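Local structure of lipase (Acinetobacter baumannii, 4OPM) at residues Val168-Leu178 with Leu193-Ala204. The protein is a putative lipase of the alpha/beta hydrolase fold that probably hydrolyses the ester bonds of lipids such as triacylglycerols. Residues are numbered along the deposited sequence; the frame is centred on the assembly and turned at random. Where two conformers were deposited one is given.
Sequences VSKKGDFNYLL and LQAQEKLMINQA
Phe174 is a knob set among Leu193, Gln196, Glu197 and selenomethionine Met200 of helix 190-220. With CG anti to the backbone N (chi1 -169°), its ring reaches across to that helix, where Met200 SE lies over one face, 3.9 Å from the ring centroid, a Met-aromatic contact. Leu193 O meets the ring edge near its plane, 3.4 Å from Phe174 CD2. The bend at chi3 of Met200 turns CE to touch both Val168 CG2 and Leu177 CD2. Beyond Val168, whose CG1 packs on Ile201 CG1 at 3.9 Å, the Ile201 side chain lies along the backbone of Ser169 and Lys170.

At the polar edge, Glu197 stretches to the start of helix 173-181. Its OE2 accepts from Gly172 N at 2.9 Å, above the carboxylate plane, and, nearly straight (164°), from Phe174 N at 3.0 Å on the anti lone pair. A water donating to OE2 and to Asn175 OD1 accepts from Asn175 N, so this buried carboxylate oxygen has three donors; the helix N-terminus probably stabilises its charge. The axes of helix segments 173-178 and 193-204 cross at 97°; both belong to the helical cap inserted between core strands 137-143 and 237-242, a common elaboration of the alpha/beta hydrolase fold.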
# COMPACT_ATOMS: atom_id res chain seq x y z
N VAL A 168 -8.88 -0.24 14.44
CA VAL A 168 -8.97 -1.51 15.17
C VAL A 168 -8.35 -1.26 16.56
O VAL A 168 -7.12 -1.21 16.68
CB VAL A 168 -8.29 -2.69 14.42
CG1 VAL A 168 -8.40 -3.99 15.23
CG2 VAL A 168 -8.91 -2.88 13.02
N SER A 169 -9.20 -1.05 17.59
CA SER A 169 -8.77 -0.72 18.95
C SER A 169 -9.23 -1.75 19.98
O SER A 169 -8.71 -1.76 21.11
CB SER A 169 -9.31 0.65 19.34
OG SER A 169 -9.18 1.60 18.30
N LYS A 170 -10.23 -2.56 19.64
CA LYS A 170 -10.78 -3.55 20.58
C LYS A 170 -11.20 -4.81 19.83
O LYS A 170 -11.38 -4.76 18.61
CB LYS A 170 -11.96 -2.94 21.38
CG LYS A 170 -13.18 -2.58 20.54
CD LYS A 170 -14.24 -1.85 21.35
CE LYS A 170 -15.54 -1.71 20.58
NZ LYS A 170 -15.42 -0.79 19.41
N LYS A 171 -11.38 -5.93 20.56
CA LYS A 171 -11.81 -7.21 19.97
C LYS A 171 -13.12 -7.03 19.21
O LYS A 171 -14.04 -6.35 19.69
CB LYS A 171 -11.94 -8.30 21.05
CG LYS A 171 -10.61 -8.87 21.52
CD LYS A 171 -10.80 -9.92 22.61
CE LYS A 171 -9.49 -10.33 23.24
NZ LYS A 171 -9.69 -11.09 24.50
N GLY A 172 -13.17 -7.60 18.01
CA GLY A 172 -14.33 -7.51 17.13
C GLY A 172 -14.21 -6.42 16.08
O GLY A 172 -14.93 -6.46 15.08
N ASP A 173 -13.29 -5.45 16.29
CA ASP A 173 -13.10 -4.36 15.33
C ASP A 173 -12.53 -4.83 13.99
O ASP A 173 -12.86 -4.25 12.96
CB ASP A 173 -12.20 -3.25 15.88
CG ASP A 173 -12.83 -2.35 16.94
OD1 ASP A 173 -14.05 -2.53 17.24
OD2 ASP A 173 -12.12 -1.48 17.46
N PHE A 174 -11.66 -5.86 13.99
CA PHE A 174 -11.05 -6.33 12.74
C PHE A 174 -12.11 -6.91 11.80
O PHE A 174 -12.07 -6.60 10.61
CB PHE A 174 -9.92 -7.34 13.00
CG PHE A 174 -9.06 -7.68 11.81
CD1 PHE A 174 -8.81 -6.74 10.81
CD2 PHE A 174 -8.44 -8.92 11.71
CE1 PHE A 174 -8.01 -7.06 9.71
CE2 PHE A 174 -7.64 -9.24 10.61
CZ PHE A 174 -7.43 -8.31 9.62
N ASN A 175 -13.09 -7.67 12.34
CA ASN A 175 -14.19 -8.20 11.53
C ASN A 175 -14.99 -7.07 10.89
O ASN A 175 -15.36 -7.16 9.71
CB ASN A 175 -15.11 -9.11 12.35
CG ASN A 175 -14.71 -10.57 12.26
OD1 ASN A 175 -14.47 -11.23 13.27
ND2 ASN A 175 -14.63 -11.10 11.04
N TYR A 176 -15.23 -5.97 11.65
CA TYR A 176 -15.94 -4.80 11.13
C TYR A 176 -15.16 -4.18 9.96
O TYR A 176 -15.73 -3.89 8.90
CB TYR A 176 -16.19 -3.75 12.24
CG TYR A 176 -16.92 -2.53 11.70
CD1 TYR A 176 -18.29 -2.56 11.48
CD2 TYR A 176 -16.22 -1.39 11.32
CE1 TYR A 176 -18.96 -1.47 10.94
CE2 TYR A 176 -16.88 -0.28 10.78
CZ TYR A 176 -18.25 -0.33 10.58
OH TYR A 176 -18.91 0.74 10.04
N LEU A 177 -13.84 -3.98 10.16
CA LEU A 177 -12.97 -3.41 9.14
C LEU A 177 -12.99 -4.24 7.85
O LEU A 177 -13.15 -3.67 6.77
CB LEU A 177 -11.52 -3.28 9.64
CG LEU A 177 -10.50 -2.72 8.63
CD1 LEU A 177 -10.82 -1.27 8.28
CD2 LEU A 177 -9.09 -2.84 9.16
N LEU A 178 -12.87 -5.57 7.97
CA LEU A 178 -12.87 -6.47 6.81
C LEU A 178 -14.17 -6.34 6.01
O LEU A 178 -14.12 -6.39 4.77
CB LEU A 178 -12.66 -7.94 7.21
CG LEU A 178 -11.34 -8.27 7.91
CD1 LEU A 178 -11.37 -9.67 8.49
CD2 LEU A 178 -10.18 -8.15 6.99
N LEU A 193 -7.18 -14.45 12.36
CA LEU A 193 -7.89 -13.17 12.42
C LEU A 193 -7.64 -12.52 13.79
O LEU A 193 -7.30 -11.34 13.86
CB LEU A 193 -9.40 -13.42 12.19
CG LEU A 193 -10.28 -12.19 11.95
CD1 LEU A 193 -11.41 -12.53 10.99
CD2 LEU A 193 -10.85 -11.63 13.26
N GLN A 194 -7.79 -13.30 14.87
CA GLN A 194 -7.61 -12.83 16.25
C GLN A 194 -6.17 -12.40 16.52
O GLN A 194 -5.96 -11.38 17.18
CB GLN A 194 -8.06 -13.91 17.25
CG GLN A 194 -9.59 -14.01 17.31
CD GLN A 194 -10.13 -15.27 17.93
OE1 GLN A 194 -9.42 -16.03 18.61
NE2 GLN A 194 -11.41 -15.51 17.73
N ALA A 195 -5.18 -13.14 15.98
CA ALA A 195 -3.75 -12.81 16.12
C ALA A 195 -3.44 -11.52 15.36
O ALA A 195 -2.77 -10.65 15.92
CB ALA A 195 -2.90 -13.95 15.59
N GLN A 196 -3.95 -11.37 14.12
CA GLN A 196 -3.73 -10.15 13.34
C GLN A 196 -4.40 -8.95 14.02
O GLN A 196 -3.79 -7.88 14.12
CB GLN A 196 -4.24 -10.31 11.89
CG GLN A 196 -3.95 -9.10 10.98
CD GLN A 196 -2.50 -8.68 10.97
OE1 GLN A 196 -1.59 -9.49 10.75
NE2 GLN A 196 -2.25 -7.39 11.20
N GLU A 197 -5.63 -9.13 14.52
CA GLU A 197 -6.38 -8.07 15.22
C GLU A 197 -5.58 -7.54 16.41
O GLU A 197 -5.50 -6.32 16.60
CB GLU A 197 -7.73 -8.61 15.69
CG GLU A 197 -8.56 -7.61 16.48
CD GLU A 197 -9.93 -8.16 16.82
OE1 GLU A 197 -10.00 -9.15 17.59
OE2 GLU A 197 -10.92 -7.66 16.25
N LYS A 198 -4.98 -8.45 17.21
CA LYS A 198 -4.17 -8.06 18.38
C LYS A 198 -2.98 -7.17 17.97
O LYS A 198 -2.75 -6.17 18.63
CB LYS A 198 -3.69 -9.30 19.15
CG LYS A 198 -2.90 -9.00 20.43
CD LYS A 198 -3.67 -8.13 21.43
CE LYS A 198 -3.02 -8.10 22.79
NZ LYS A 198 -1.68 -7.45 22.78
N LEU A 199 -2.30 -7.49 16.85
CA LEU A 199 -1.17 -6.68 16.35
C LEU A 199 -1.64 -5.29 15.95
O LEU A 199 -0.97 -4.30 16.25
CB LEU A 199 -0.48 -7.37 15.16
CG LEU A 199 0.23 -8.71 15.47
CD1 LEU A 199 0.63 -9.42 14.18
CD2 LEU A 199 1.43 -8.50 16.36
N MSE A 200 -2.82 -5.21 15.32
CA MSE A 200 -3.39 -3.93 14.92
C MSE A 200 -3.79 -3.09 16.15
O MSE A 200 -3.50 -1.88 16.19
CB MSE A 200 -4.56 -4.16 13.99
CG MSE A 200 -4.16 -4.84 12.69
SE MSE A 200 -5.69 -5.13 11.58
CE MSE A 200 -5.83 -3.28 10.84
N ILE A 201 -4.38 -3.74 17.20
CA ILE A 201 -4.77 -3.07 18.45
C ILE A 201 -3.50 -2.47 19.10
O ILE A 201 -3.55 -1.35 19.62
CB ILE A 201 -5.53 -4.03 19.42
CG1 ILE A 201 -6.95 -4.37 18.87
CG2 ILE A 201 -5.63 -3.44 20.85
CD1 ILE A 201 -7.67 -5.52 19.58
N ASN A 202 -2.37 -3.20 19.04
CA ASN A 202 -1.10 -2.73 19.62
C ASN A 202 -0.55 -1.49 18.89
O ASN A 202 0.10 -0.66 19.52
CB ASN A 202 -0.05 -3.84 19.62
CG ASN A 202 -0.33 -4.97 20.59
OD1 ASN A 202 -1.12 -4.85 21.53
ND2 ASN A 202 0.32 -6.11 20.38
N GLN A 203 -0.85 -1.35 17.59
CA GLN A 203 -0.41 -0.20 16.78
C GLN A 203 -1.42 0.96 16.81
O GLN A 203 -1.09 2.04 16.31
CB GLN A 203 -0.20 -0.62 15.30
CG GLN A 203 0.88 -1.70 15.05
CD GLN A 203 2.29 -1.32 15.45
OE1 GLN A 203 2.79 -0.23 15.15
NE2 GLN A 203 2.98 -2.23 16.11
N ALA A 204 -2.64 0.75 17.36
CA ALA A 204 -3.75 1.72 17.39
C ALA A 204 -3.33 3.16 17.80
O ALA A 204 -3.74 4.08 17.07
CB ALA A 204 -4.89 1.25 18.27
O HOH W 1 -12.70 -9.18 14.75